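Local coordinates for protein N-acyl-D-glutamate deacylase (Bordetella bronchiseptica, PDB 3GIP) that removes the acyl group from N-acyl-D-glutamate by hydrolysis, as a zinc-bound member of the amidohydrolase superfamily, at residues A[63-68]-A[278-283]; A[383-388]-A[402-407]. All coordinates share one frame; numbering follows the deposited sequence.

Contact 1: residues A[63-68]-A[278-283]. With FMT (formic acid), chain D.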
ATOM      1  N   ILE A  63       4.106  -3.239  -7.717  1.00 13.50           N
ATOM      2  CA  ILE A  63       4.299  -2.099  -6.837  1.00 13.16           C
ATOM      3  C   ILE A  63       3.108  -1.962  -5.893  1.00 12.99           C
ATOM      4  O   ILE A  63       1.997  -1.635  -6.315  1.00 12.81           O
ATOM      5  CB  ILE A  63       4.477  -0.800  -7.665  1.00 13.96           C
ATOM      6  CG1 ILE A  63       5.694  -0.947  -8.583  1.00 13.17           C
ATOM      7  CG2 ILE A  63       4.647   0.398  -6.740  1.00 12.94           C
ATOM      8  CD1 ILE A  63       5.992   0.277  -9.428  1.00 14.02           C
ATOM      9  N   ASP A  64       3.352  -2.234  -4.612  1.00 12.84           N
ATOM     10  CA  ASP A  64       2.321  -2.148  -3.585  1.00 12.78           C
ATOM     11  C   ASP A  64       2.237  -0.700  -3.135  1.00 12.88           C
ATOM     12  O   ASP A  64       3.047  -0.244  -2.327  1.00 14.49           O
ATOM     13  CB  ASP A  64       2.694  -3.046  -2.404  1.00 12.75           C
ATOM     14  CG  ASP A  64       1.601  -3.127  -1.362  1.00 14.14           C
ATOM     15  OD1 ASP A  64       0.550  -2.470  -1.532  1.00 14.06           O
ATOM     16  OD2 ASP A  64       1.798  -3.853  -0.365  1.00 13.98           O
ATOM     17  N   VAL A  65       1.249   0.016  -3.657  1.00 12.15           N
ATOM     18  CA  VAL A  65       1.087   1.423  -3.341  1.00 12.61           C
ATOM     19  C   VAL A  65       0.505   1.716  -1.965  1.00 11.98           C
ATOM     20  O   VAL A  65       0.468   2.871  -1.551  1.00 13.35           O
ATOM     21  CB  VAL A  65       0.230   2.136  -4.418  1.00 11.88           C
ATOM     22  CG1 VAL A  65       0.852   1.910  -5.794  1.00 13.57           C
ATOM     23  CG2 VAL A  65      -1.211   1.623  -4.383  1.00 13.47           C
ATOM     24  N   HIS A  66       0.051   0.688  -1.250  1.00 12.75           N
ATOM     25  CA  HIS A  66      -0.504   0.931   0.075  1.00 12.68           C
ATOM     26  C   HIS A  66       0.063   0.021   1.148  1.00 13.70           C
ATOM     27  O   HIS A  66      -0.598  -0.916   1.614  1.00 14.38           O
ATOM     28  CB  HIS A  66      -2.028   0.807   0.084  1.00 13.06           C
ATOM     29  CG  HIS A  66      -2.663   1.505   1.246  1.00 11.68           C
ATOM     30  ND1 HIS A  66      -3.162   2.786   1.161  1.00 13.28           N
ATOM     31  CD2 HIS A  66      -2.794   1.135   2.542  1.00 14.27           C
ATOM     32  CE1 HIS A  66      -3.570   3.179   2.356  1.00 13.07           C
ATOM     33  NE2 HIS A  66      -3.357   2.196   3.212  1.00 13.44           N
ATOM     34  N   GLY A  67       1.293   0.307   1.551  1.00 13.43           N
ATOM     35  CA  GLY A  67       1.913  -0.493   2.582  1.00 13.77           C
ATOM     36  C   GLY A  67       2.003   0.256   3.897  1.00 13.65           C
ATOM     37  O   GLY A  67       1.906   1.483   3.934  1.00 13.91           O
ATOM     38  N   HIS A  68       2.149  -0.501   4.979  1.00 13.84           N
ATOM     39  CA  HIS A  68       2.308   0.057   6.321  1.00 13.55           C
ATOM     40  C   HIS A  68       3.552  -0.601   6.901  1.00 14.86           C
ATOM     41  O   HIS A  68       3.694  -0.730   8.116  1.00 16.83           O
ATOM     42  CB  HIS A  68       1.107  -0.280   7.209  1.00 14.51           C
ATOM     43  CG  HIS A  68      -0.099   0.564   6.947  1.00 13.55           C
ATOM     44  ND1 HIS A  68      -0.096   1.935   7.091  1.00 15.17           N
ATOM     45  CD2 HIS A  68      -1.353   0.228   6.564  1.00 15.20           C
ATOM     46  CE1 HIS A  68      -1.298   2.407   6.809  1.00 15.58           C
ATOM     47  NE2 HIS A  68      -2.080   1.391   6.487  1.00 15.92           N
ATOM     48  N   ALA A 278      -6.104   9.290  -8.590  1.00 13.71           N
ATOM     49  CA  ALA A 278      -6.049   7.844  -8.737  1.00 12.73           C
ATOM     50  C   ALA A 278      -6.576   7.234  -7.448  1.00 12.68           C
ATOM     51  O   ALA A 278      -6.956   7.951  -6.523  1.00 11.55           O
ATOM     52  CB  ALA A 278      -4.616   7.386  -9.003  1.00 13.76           C
ATOM     53  N   LEU A 279      -6.616   5.910  -7.389  1.00 12.96           N
ATOM     54  CA  LEU A 279      -7.102   5.230  -6.198  1.00 12.06           C
ATOM     55  C   LEU A 279      -6.531   3.826  -6.158  1.00 11.39           C
ATOM     56  O   LEU A 279      -5.828   3.404  -7.076  1.00 11.63           O
ATOM     57  CB  LEU A 279      -8.635   5.154  -6.211  1.00 12.17           C
ATOM     58  CG  LEU A 279      -9.288   4.377  -7.366  1.00 12.01           C
ATOM     59  CD1 LEU A 279     -10.658   3.882  -6.927  1.00 13.52           C
ATOM     60  CD2 LEU A 279      -9.419   5.246  -8.607  1.00 13.01           C
ATOM     61  N   ASP A 280      -6.819   3.108  -5.081  1.00 12.07           N
ATOM     62  CA  ASP A 280      -6.355   1.738  -4.968  1.00 12.82           C
ATOM     63  C   ASP A 280      -7.285   0.932  -4.081  1.00 12.11           C
ATOM     64  O   ASP A 280      -8.057   1.489  -3.293  1.00 13.07           O
ATOM     65  CB  ASP A 280      -4.901   1.682  -4.451  1.00 12.79           C
ATOM     66  CG  ASP A 280      -4.696   2.434  -3.141  1.00 14.14           C
ATOM     67  OD1 ASP A 280      -5.139   1.948  -2.079  1.00 14.06           O
ATOM     68  OD2 ASP A 280      -4.080   3.523  -3.177  1.00 13.59           O
ATOM     69  N   ILE A 281      -7.234  -0.384  -4.248  1.00 11.25           N
ATOM     70  CA  ILE A 281      -8.044  -1.297  -3.452  1.00 12.69           C
ATOM     71  C   ILE A 281      -7.267  -2.575  -3.175  1.00 12.15           C
ATOM     72  O   ILE A 281      -6.228  -2.834  -3.789  1.00 12.08           O
ATOM     73  CB  ILE A 281      -9.353  -1.736  -4.195  1.00 11.80           C
ATOM     74  CG1 ILE A 281      -9.016  -2.459  -5.508  1.00 13.27           C
ATOM     75  CG2 ILE A 281     -10.241  -0.546  -4.461  1.00 12.97           C
ATOM     76  CD1 ILE A 281      -8.821  -3.976  -5.385  1.00 12.90           C
ATOM     77  N   TYR A 282      -7.768  -3.350  -2.218  1.00 12.55           N
ATOM     78  CA  TYR A 282      -7.233  -4.672  -1.937  1.00 11.70           C
ATOM     79  C   TYR A 282      -8.463  -5.510  -2.299  1.00 11.67           C
ATOM     80  O   TYR A 282      -9.598  -5.075  -2.095  1.00 11.50           O
ATOM     81  CB  TYR A 282      -6.792  -4.846  -0.471  1.00 12.53           C
ATOM     82  CG  TYR A 282      -7.706  -4.270   0.577  1.00 12.24           C
ATOM     83  CD1 TYR A 282      -8.877  -4.928   0.954  1.00 12.62           C
ATOM     84  CD2 TYR A 282      -7.392  -3.068   1.209  1.00 12.44           C
ATOM     85  CE1 TYR A 282      -9.712  -4.403   1.934  1.00 12.00           C
ATOM     86  CE2 TYR A 282      -8.217  -2.533   2.187  1.00 13.00           C
ATOM     87  CZ  TYR A 282      -9.376  -3.205   2.546  1.00 13.41           C
ATOM     88  OH  TYR A 282     -10.194  -2.676   3.512  1.00 13.18           O
ATOM     89  N   PRO A 283      -8.254  -6.702  -2.872  1.00 11.84           N
ATOM     90  CA  PRO A 283      -9.350  -7.586  -3.289  1.00 11.93           C
ATOM     91  C   PRO A 283     -10.084  -8.392  -2.224  1.00 11.11           C
ATOM     92  O   PRO A 283     -10.136  -9.617  -2.306  1.00 12.87           O
ATOM     93  CB  PRO A 283      -8.669  -8.476  -4.318  1.00 12.20           C
ATOM     94  CG  PRO A 283      -7.323  -8.691  -3.682  1.00 12.08           C
ATOM     95  CD  PRO A 283      -6.947  -7.294  -3.207  1.00 12.07           C
TER
HETATM   96  C   FMT D 482      -8.845  -0.563   5.742  1.00 14.73           C
HETATM   97  O1  FMT D 482      -8.499  -1.631   6.182  1.00 13.65           O
HETATM   98  O2  FMT D 482      -9.343  -0.486   4.504  1.00 14.98           O
HETATM   99  O   HOH W   1      -3.134   4.534  -1.053  1.00 14.57           O
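The His66 ring swings out with CG anti to its backbone N (chi1 -159°), while Asp280 sets its CG between its own N and carbonyl carbon (chi1 54°), bringing imidazole and carboxylate together. The site is the mouth of the amidohydrolase TIM barrel: strand 57-64 runs into the His-X-His sequence His66-Gly67-His68, and strand 277-281 delivers the aspartate. Ring and carboxylate planes stand 50° apart and no direct hydrogen bond joins them, His66 ND1 lying 3.9 Å from Asp280 OD1. A water bridges instead: it lies in the ring plane, 2.8 Å from His66 ND1, and donates to Asp280 OD2 at a short 2.5 Å. OD1 accepts from the backbone N of the zinc ligand His248, and the two bonds together probably restrain the carboxylate's rotation. Beside the carboxylate, Val65 CG2 packs 3.6 Å from Asp280 OD2 and 3.7 Å from Asp280 CB, the two side chains passing alongside each other and pointing opposite ways. An Asx turn holds the loop, His66 N donating to Asp64 OD1 (3.2 Å) from above the carboxylate plane; Asp64 OD2 forms a salt bridge with Lys82. The metal is bound by Cys95, His218 and His248, and the side chain of His66 is about 4 Å from it. Further along 278-283, Tyr282 OH donates a 2.6 Å hydrogen bond to formate O2, which lies in the plane of the ring.

Contact 2: residues A[383-388]-A[402-407]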
ATOM      1  N   ARG A 383      -4.263 -12.591  -5.467  1.00 12.33           N
ATOM      2  CA  ARG A 383      -5.708 -12.787  -5.436  1.00 13.26           C
ATOM      3  C   ARG A 383      -6.296 -12.000  -6.607  1.00 13.39           C
ATOM      4  O   ARG A 383      -7.277 -12.420  -7.220  1.00 14.09           O
ATOM      5  CB  ARG A 383      -6.305 -12.299  -4.112  1.00 13.38           C
ATOM      6  CG  ARG A 383      -7.786 -12.642  -3.929  1.00 13.76           C
ATOM      7  CD  ARG A 383      -8.251 -12.278  -2.524  1.00 14.36           C
ATOM      8  NE  ARG A 383      -9.659 -12.580  -2.261  1.00 16.19           N
ATOM      9  CZ  ARG A 383     -10.148 -13.798  -2.042  1.00 18.13           C
ATOM     10  NH1 ARG A 383      -9.351 -14.858  -2.057  1.00 20.46           N
ATOM     11  NH2 ARG A 383     -11.443 -13.955  -1.787  1.00 20.91           N
ATOM     12  N   VAL A 384      -5.701 -10.853  -6.927  1.00 12.66           N
ATOM     13  CA  VAL A 384      -6.200 -10.090  -8.063  1.00 13.14           C
ATOM     14  C   VAL A 384      -5.950 -10.895  -9.338  1.00 13.46           C
ATOM     15  O   VAL A 384      -6.849 -11.057 -10.159  1.00 13.89           O
ATOM     16  CB  VAL A 384      -5.509  -8.711  -8.183  1.00 12.14           C
ATOM     17  CG1 VAL A 384      -5.860  -8.065  -9.521  1.00 12.70           C
ATOM     18  CG2 VAL A 384      -5.965  -7.806  -7.034  1.00 13.44           C
ATOM     19  N   LEU A 385      -4.739 -11.422  -9.496  1.00 12.65           N
ATOM     20  CA  LEU A 385      -4.414 -12.190 -10.695  1.00 13.23           C
ATOM     21  C   LEU A 385      -5.216 -13.477 -10.835  1.00 13.74           C
ATOM     22  O   LEU A 385      -5.610 -13.848 -11.939  1.00 14.87           O
ATOM     23  CB  LEU A 385      -2.923 -12.519 -10.728  1.00 13.46           C
ATOM     24  CG  LEU A 385      -2.014 -11.288 -10.731  1.00 13.61           C
ATOM     25  CD1 LEU A 385      -0.565 -11.739 -10.736  1.00 17.29           C
ATOM     26  CD2 LEU A 385      -2.315 -10.421 -11.945  1.00 16.75           C
ATOM     27  N   GLY A 386      -5.461 -14.153  -9.720  1.00 13.02           N
ATOM     28  CA  GLY A 386      -6.202 -15.399  -9.775  1.00 13.90           C
ATOM     29  C   GLY A 386      -7.713 -15.288  -9.697  1.00 15.14           C
ATOM     30  O   GLY A 386      -8.420 -15.897 -10.499  1.00 16.38           O
ATOM     31  N   ARG A 387      -8.211 -14.510  -8.743  1.00 14.03           N
ATOM     32  CA  ARG A 387      -9.652 -14.363  -8.540  1.00 13.17           C
ATOM     33  C   ARG A 387     -10.306 -13.295  -9.417  1.00 14.27           C
ATOM     34  O   ARG A 387     -11.348 -13.536 -10.026  1.00 14.86           O
ATOM     35  CB  ARG A 387      -9.918 -14.061  -7.058  1.00 15.12           C
ATOM     36  CG  ARG A 387     -11.384 -14.023  -6.614  1.00 16.15           C
ATOM     37  CD  ARG A 387     -11.444 -13.694  -5.116  1.00 18.66           C
ATOM     38  NE  ARG A 387     -12.798 -13.646  -4.560  1.00 21.02           N
ATOM     39  CZ  ARG A 387     -13.483 -14.712  -4.156  1.00 23.14           C
ATOM     40  NH1 ARG A 387     -12.950 -15.924  -4.246  1.00 23.00           N
ATOM     41  NH2 ARG A 387     -14.698 -14.565  -3.642  1.00 24.51           N
ATOM     42  N   TYR A 388      -9.700 -12.116  -9.490  1.00 12.62           N
ATOM     43  CA  TYR A 388     -10.278 -11.034 -10.281  1.00 13.46           C
ATOM     44  C   TYR A 388      -9.999 -11.120 -11.777  1.00 13.42           C
ATOM     45  O   TYR A 388     -10.842 -10.746 -12.594  1.00 13.64           O
ATOM     46  CB  TYR A 388      -9.807  -9.680  -9.728  1.00 13.48           C
ATOM     47  CG  TYR A 388     -10.473  -9.278  -8.423  1.00 13.74           C
ATOM     48  CD1 TYR A 388     -11.182 -10.206  -7.657  1.00 14.14           C
ATOM     49  CD2 TYR A 388     -10.393  -7.966  -7.952  1.00 15.39           C
ATOM     50  CE1 TYR A 388     -11.799  -9.839  -6.458  1.00 16.07           C
ATOM     51  CE2 TYR A 388     -11.006  -7.590  -6.751  1.00 15.85           C
ATOM     52  CZ  TYR A 388     -11.706  -8.530  -6.011  1.00 15.34           C
ATOM     53  OH  TYR A 388     -12.321  -8.167  -4.828  1.00 16.41           O
ATOM     54  N   ALA A 402      -0.637  -3.862 -15.768  1.00 12.62           N
ATOM     55  CA  ALA A 402      -0.412  -2.430 -15.905  1.00 12.66           C
ATOM     56  C   ALA A 402      -0.849  -1.703 -14.630  1.00 12.97           C
ATOM     57  O   ALA A 402      -0.190  -0.762 -14.192  1.00 12.85           O
ATOM     58  CB  ALA A 402      -1.172  -1.889 -17.116  1.00 13.36           C
ATOM     59  N   ARG A 403      -1.953  -2.141 -14.029  1.00 13.62           N
ATOM     60  CA  ARG A 403      -2.446  -1.515 -12.802  1.00 12.95           C
ATOM     61  C   ARG A 403      -1.491  -1.708 -11.632  1.00 12.68           C
ATOM     62  O   ARG A 403      -1.492  -0.919 -10.683  1.00 13.85           O
ATOM     63  CB  ARG A 403      -3.800  -2.106 -12.390  1.00 11.99           C
ATOM     64  CG  ARG A 403      -4.896  -1.974 -13.414  1.00 10.86           C
ATOM     65  CD  ARG A 403      -5.153  -0.521 -13.778  1.00 12.29           C
ATOM     66  NE  ARG A 403      -6.358  -0.417 -14.591  1.00 13.42           N
ATOM     67  CZ  ARG A 403      -7.591  -0.523 -14.105  1.00 12.44           C
ATOM     68  NH1 ARG A 403      -7.785  -0.719 -12.804  1.00 12.45           N
ATOM     69  NH2 ARG A 403      -8.630  -0.475 -14.928  1.00 13.78           N
ATOM     70  N   MET A 404      -0.691  -2.766 -11.699  1.00 12.14           N
ATOM     71  CA  MET A 404       0.246  -3.111 -10.630  1.00 13.05           C
ATOM     72  C   MET A 404       1.652  -2.609 -10.867  1.00 13.71           C
ATOM     73  O   MET A 404       2.495  -2.702  -9.975  1.00 14.25           O
ATOM     74  CB  MET A 404       0.346  -4.627 -10.489  1.00 13.62           C
ATOM     75  CG  MET A 404      -0.960  -5.346 -10.305  1.00 13.65           C
ATOM     76  SD  MET A 404      -0.719  -7.133 -10.341  1.00 14.50           S
ATOM     77  CE  MET A 404      -2.277  -7.649  -9.598  1.00 15.83           C
ATOM     78  N   THR A 405       1.915  -2.089 -12.059  1.00 14.42           N
ATOM     79  CA  THR A 405       3.265  -1.661 -12.388  1.00 13.35           C
ATOM     80  C   THR A 405       3.383  -0.261 -12.985  1.00 14.06           C
ATOM     81  O   THR A 405       3.765   0.685 -12.294  1.00 13.25           O
ATOM     82  CB  THR A 405       3.908  -2.687 -13.350  1.00 12.64           C
ATOM     83  OG1 THR A 405       3.104  -2.804 -14.535  1.00 13.25           O
ATOM     84  CG2 THR A 405       3.994  -4.062 -12.681  1.00 14.31           C
ATOM     85  N   ALA A 406       3.054  -0.126 -14.263  1.00 13.40           N
ATOM     86  CA  ALA A 406       3.153   1.162 -14.932  1.00 13.44           C
ATOM     87  C   ALA A 406       2.295   2.257 -14.306  1.00 13.74           C
ATOM     88  O   ALA A 406       2.765   3.377 -14.131  1.00 13.41           O
ATOM     89  CB  ALA A 406       2.805   1.013 -16.406  1.00 14.35           C
ATOM     90  N   LEU A 407       1.044   1.950 -13.974  1.00 12.99           N
ATOM     91  CA  LEU A 407       0.182   2.972 -13.385  1.00 12.81           C
ATOM     92  C   LEU A 407       0.772   3.495 -12.073  1.00 13.43           C
ATOM     93  O   LEU A 407       0.864   4.709 -11.874  1.00 13.10           O
ATOM     94  CB  LEU A 407      -1.242   2.434 -13.181  1.00 12.79           C
ATOM     95  CG  LEU A 407      -2.277   3.427 -12.639  1.00 12.44           C
ATOM     96  CD1 LEU A 407      -2.397   4.648 -13.560  1.00 14.00           C
ATOM     97  CD2 LEU A 407      -3.620   2.716 -12.512  1.00 13.04           C
TER
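Val384, on helix 376-391, meets Met404 tip to tip: its CG1, anti to the backbone N (chi1 169°), comes within 3.6 Å of Met404 CE, and its CB follows at 3.7 Å. One residue on, Leu385 approaches the same methyl at a slant, with CD2 3.6 Å from Met404 CE and 4.0 Å from Met404 SD. The CE group therefore sits at the junction of two consecutive residues of the helix, where the fully extended Met404 chain (chi2 174°, chi3 163°) carries it across from segment 402-407. Arg387, which takes no part in the contact with Met404, lays its CD over the centre of the Arg383 guanidinium, 3.2 Å above the plane; Arg387 forms a salt bridge with Glu348 and Arg383 with Asp438. Over 384-388 the helix widens into a pi-type turn, its Tyr388 N to Arg383 O bond weak, and the Tyr388 ring packs on helix 348-356. This is helix-to-helix packing in the outer layer of the TIM barrel: Phe62 of strand 57-64 touches both Leu385 and Met404, and Val362 of strand 360-362 also touches Met404. With three buried side chains meeting through carbon and sulfur, the contact between 383-388 and 402-407 has no hydrogen bond or salt bridge and is held by apolar packing, consistent with dispersion and burial.

How the contacts relate
Contact 1 closes before contact 2 opens along the chain, and their centres lie 11 Å apart. Contact 1 is near the centre of the molecule, its centre about 4 Å from that of the chain, at the ends of strands 57-64 and 277-281; contact 2 lies farther out, between helix 376-391 and segment 402-407. Two probable hydrogen bonds join the layers: Ile63 N to Met404 O at 2.8 Å, and Arg383 NE to Pro283 O at 3.0 Å. Each segment of contact 1 is thus tied to one segment of contact 2, linking the outer helices to the barrel strands whose ends lead into the zinc site.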